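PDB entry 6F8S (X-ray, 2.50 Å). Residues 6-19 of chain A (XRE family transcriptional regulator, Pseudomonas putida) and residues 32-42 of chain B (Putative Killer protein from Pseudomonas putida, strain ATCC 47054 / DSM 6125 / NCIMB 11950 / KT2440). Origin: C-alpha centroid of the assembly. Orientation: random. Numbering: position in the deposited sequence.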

# COMPACT_ATOMS: atom_id res chain seq x y z
N MET A 6 1.79 13.37 9.43
CA MET A 6 2.85 13.99 10.22
C MET A 6 4.18 13.76 9.47
O MET A 6 4.21 13.93 8.25
CB MET A 6 2.87 13.44 11.65
CG MET A 6 1.47 13.28 12.29
SD MET A 6 1.17 12.11 13.66
CE MET A 6 2.47 12.57 14.83
N ARG A 7 5.26 13.38 10.13
CA ARG A 7 6.54 13.27 9.39
C ARG A 7 6.66 12.03 8.49
O ARG A 7 6.14 10.96 8.81
CB ARG A 7 7.74 13.31 10.36
CG ARG A 7 7.84 12.13 11.31
CD ARG A 7 9.01 12.26 12.29
NE ARG A 7 9.13 11.04 13.11
CZ ARG A 7 9.97 10.04 12.84
NH1 ARG A 7 10.79 10.12 11.79
NH2 ARG A 7 9.99 8.95 13.61
N PRO A 8 7.34 12.17 7.34
CA PRO A 8 7.51 10.95 6.54
C PRO A 8 8.40 9.96 7.30
O PRO A 8 9.38 10.38 7.88
CB PRO A 8 8.19 11.45 5.25
CG PRO A 8 7.90 12.93 5.22
CD PRO A 8 7.90 13.35 6.66
N ILE A 9 8.04 8.67 7.30
CA ILE A 9 8.83 7.68 8.02
C ILE A 9 9.37 6.64 7.05
O ILE A 9 8.65 5.81 6.51
CB ILE A 9 8.00 7.03 9.14
CG1 ILE A 9 7.65 8.14 10.17
CG2 ILE A 9 8.77 5.89 9.78
CD1 ILE A 9 6.93 7.68 11.42
N HIS A 10 10.66 6.73 6.79
CA HIS A 10 11.31 5.88 5.83
C HIS A 10 11.35 4.46 6.36
O HIS A 10 11.63 4.25 7.54
CB HIS A 10 12.71 6.39 5.55
CG HIS A 10 13.33 5.79 4.33
ND1 HIS A 10 13.83 4.51 4.30
CD2 HIS A 10 13.55 6.31 3.09
CE1 HIS A 10 14.32 4.26 3.10
NE2 HIS A 10 14.17 5.33 2.35
N PRO A 11 11.04 3.47 5.49
CA PRO A 11 11.08 2.06 5.92
C PRO A 11 12.44 1.69 6.52
O PRO A 11 12.53 0.79 7.36
CB PRO A 11 10.81 1.28 4.62
CG PRO A 11 10.88 2.29 3.50
CD PRO A 11 10.53 3.61 4.12
N GLY A 12 13.48 2.40 6.11
CA GLY A 12 14.80 2.24 6.68
C GLY A 12 14.87 2.58 8.16
O GLY A 12 15.65 1.96 8.91
N GLU A 13 14.07 3.55 8.60
CA GLU A 13 14.04 3.87 10.03
C GLU A 13 13.49 2.68 10.83
O GLU A 13 14.00 2.36 11.90
CB GLU A 13 13.20 5.13 10.30
CG GLU A 13 12.97 5.44 11.80
CD GLU A 13 12.21 6.74 12.02
OE1 GLU A 13 12.25 7.62 11.12
OE2 GLU A 13 11.55 6.89 13.08
N ILE A 14 12.47 2.02 10.29
CA ILE A 14 11.93 0.83 10.93
C ILE A 14 12.97 -0.28 11.00
O ILE A 14 13.17 -0.89 12.05
CB ILE A 14 10.69 0.28 10.19
CG1 ILE A 14 9.71 1.40 9.90
CG2 ILE A 14 10.04 -0.84 10.99
CD1 ILE A 14 9.04 1.87 11.10
N LEU A 15 13.62 -0.55 9.87
CA LEU A 15 14.63 -1.58 9.81
C LEU A 15 15.72 -1.28 10.84
O LEU A 15 16.10 -2.15 11.62
CB LEU A 15 15.23 -1.69 8.40
CG LEU A 15 16.12 -2.91 8.12
CD1 LEU A 15 15.35 -4.22 8.31
CD2 LEU A 15 16.67 -2.86 6.70
N ARG A 16 16.18 -0.04 10.88
CA ARG A 16 17.27 0.32 11.78
C ARG A 16 16.83 0.28 13.24
O ARG A 16 17.43 -0.41 14.05
CB ARG A 16 17.82 1.70 11.45
CG ARG A 16 19.14 2.01 12.10
CD ARG A 16 19.38 3.52 12.11
NE ARG A 16 18.88 4.14 10.88
CZ ARG A 16 17.94 5.08 10.84
NH1 ARG A 16 17.40 5.54 11.96
NH2 ARG A 16 17.55 5.56 9.67
N GLU A 17 15.76 1.01 13.55
CA GLU A 17 15.35 1.20 14.94
C GLU A 17 14.61 0.03 15.55
O GLU A 17 14.74 -0.22 16.73
CB GLU A 17 14.47 2.44 15.08
CG GLU A 17 15.15 3.72 14.64
CD GLU A 17 16.52 3.85 15.23
OE1 GLU A 17 16.69 3.49 16.42
OE2 GLU A 17 17.43 4.29 14.50
N GLU A 18 13.83 -0.69 14.75
CA GLU A 18 12.94 -1.70 15.30
C GLU A 18 13.50 -3.12 15.14
O GLU A 18 13.08 -4.05 15.84
CB GLU A 18 11.56 -1.59 14.66
CG GLU A 18 10.93 -0.21 14.78
CD GLU A 18 10.74 0.23 16.23
OE1 GLU A 18 10.45 -0.63 17.09
OE2 GLU A 18 10.89 1.45 16.50
N PHE A 19 14.44 -3.29 14.21
CA PHE A 19 15.10 -4.59 14.04
C PHE A 19 16.58 -4.54 14.39
O PHE A 19 17.02 -5.21 15.34
CB PHE A 19 14.93 -5.11 12.61
CG PHE A 19 13.60 -5.71 12.35
CD1 PHE A 19 12.57 -4.95 11.83
CD2 PHE A 19 13.36 -7.04 12.63
CE1 PHE A 19 11.32 -5.50 11.58
CE2 PHE A 19 12.12 -7.60 12.39
CZ PHE A 19 11.10 -6.83 11.86
N LYS B 32 8.03 10.99 21.29
CA LYS B 32 7.09 11.33 20.23
C LYS B 32 7.48 10.63 18.92
O LYS B 32 6.64 10.03 18.26
CB LYS B 32 7.03 12.85 20.04
CG LYS B 32 6.00 13.28 19.02
CD LYS B 32 6.05 14.79 18.74
CE LYS B 32 5.54 15.08 17.32
NZ LYS B 32 6.44 15.97 16.53
N SER B 33 8.76 10.68 18.58
CA SER B 33 9.27 10.06 17.37
C SER B 33 9.03 8.56 17.35
O SER B 33 8.66 8.00 16.32
CB SER B 33 10.76 10.34 17.21
OG SER B 33 10.95 11.54 16.47
N VAL B 34 9.25 7.91 18.49
CA VAL B 34 9.02 6.48 18.63
C VAL B 34 7.53 6.18 18.46
O VAL B 34 7.14 5.24 17.75
CB VAL B 34 9.52 5.96 20.00
CG1 VAL B 34 9.07 4.51 20.26
CG2 VAL B 34 11.04 6.08 20.08
N ALA B 35 6.68 7.00 19.08
CA ALA B 35 5.24 6.86 18.95
C ALA B 35 4.80 6.96 17.51
O ALA B 35 3.92 6.24 17.06
CB ALA B 35 4.53 7.93 19.78
N GLU B 36 5.41 7.89 16.79
CA GLU B 36 5.06 8.12 15.41
C GLU B 36 5.37 6.92 14.57
O GLU B 36 4.67 6.62 13.62
CB GLU B 36 5.82 9.32 14.88
CG GLU B 36 5.29 10.60 15.49
CD GLU B 36 6.08 11.81 15.07
OE1 GLU B 36 7.33 11.71 15.05
OE2 GLU B 36 5.44 12.84 14.78
N ARG B 37 6.46 6.27 14.93
CA ARG B 37 6.94 5.12 14.24
C ARG B 37 6.06 3.90 14.53
O ARG B 37 5.77 3.10 13.62
CB ARG B 37 8.38 4.86 14.65
CG ARG B 37 9.04 3.75 13.88
CD ARG B 37 10.56 3.81 14.00
NE ARG B 37 10.99 3.60 15.37
CZ ARG B 37 11.73 4.46 16.07
NH1 ARG B 37 12.14 5.58 15.50
NH2 ARG B 37 12.08 4.19 17.32
N LYS B 38 5.64 3.76 15.78
CA LYS B 38 4.75 2.67 16.18
C LYS B 38 3.41 2.81 15.48
O LYS B 38 2.88 1.82 14.93
CB LYS B 38 4.57 2.64 17.71
CG LYS B 38 5.86 2.51 18.48
CD LYS B 38 6.39 1.10 18.46
CE LYS B 38 7.84 1.05 18.88
NZ LYS B 38 8.27 -0.34 19.22
N LEU B 39 2.87 4.03 15.48
CA LEU B 39 1.65 4.30 14.71
C LEU B 39 1.86 3.97 13.22
O LEU B 39 0.98 3.39 12.59
CB LEU B 39 1.20 5.74 14.87
CG LEU B 39 0.69 6.18 16.24
CD1 LEU B 39 0.04 7.54 16.09
CD2 LEU B 39 -0.29 5.19 16.84
N ALA B 40 3.02 4.32 12.67
CA ALA B 40 3.34 3.97 11.28
C ALA B 40 3.24 2.46 11.02
O ALA B 40 2.63 2.01 10.06
CB ALA B 40 4.75 4.46 10.92
N MET B 41 3.85 1.68 11.90
CA MET B 41 3.87 0.24 11.75
C MET B 41 2.48 -0.34 11.86
O MET B 41 2.09 -1.19 11.04
CB MET B 41 4.81 -0.40 12.77
CG MET B 41 6.24 0.01 12.56
SD MET B 41 7.39 -0.91 13.60
CE MET B 41 6.87 -0.38 15.22
N LEU B 42 1.72 0.12 12.86
CA LEU B 42 0.33 -0.31 13.06
C LEU B 42 -0.50 -0.11 11.81
O LEU B 42 -1.22 -1.00 11.39
CB LEU B 42 -0.33 0.45 14.21
CG LEU B 42 -0.14 -0.02 15.65
CD1 LEU B 42 -0.91 0.92 16.52
CD2 LEU B 42 -0.65 -1.43 15.82

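Two helices of different proteins meet here at a steep angle: helix 11-19 of chain A and helix 32-42 of chain B run at 111° to each other, their axes no closer than 11.0 Å. That spacing leaves room for long side chains, and charge fills much of it. The loop before the chain A helix also takes part, bringing R7(A) and I9(A) against chain B.

R37(B) is the knob, seated among E13(A), I14(A), E17(A) and E18(A). Its NH1 donates to E13(A) OE2 at 2.8 Å, and its NE to E18(A) OE2 at a very short 2.4 Å; a weak bond from its NH2 reaches the same E18(A) OE2 at 3.1 Å. Both carboxylates lie at the guanidinium edge, where the N-H groups point, while E17(A) CB covers one face. The other oxygen of E18(A), OE1, accepts from K38(B) NZ at 3.1 Å, so one carboxylate serves two cations.

R7(A) is the arginine that chain A contributes. Within its own chain it grips E13(A) with two bonds, NH1 to OE1 at 3.0 Å and NH2 to OE2 at 2.6 Å. Across the contact its NE donates to E36(B) OE1 at 2.7 Å and its NH2 to the backbone S33(B) O at 3.2 Å, an oxygen that also accepts the helical bond from R37(B) N. E13(A) OE2 thus sits between two arginines and offsets the closeness of like charges, R7(A) NH2 and R37(B) NH1 being 4.4 Å apart.

Apolar contacts fill in beside this network. I9(A) CD1 rests 3.9 Å from A40(B) CB, and I14(A) CD1 packs 3.7 Å from M41(B) CG and 3.4 Å from the aliphatic R37(B) CG. At the helix start, H10(A) ND1 caps G12(A) N at 2.8 Å.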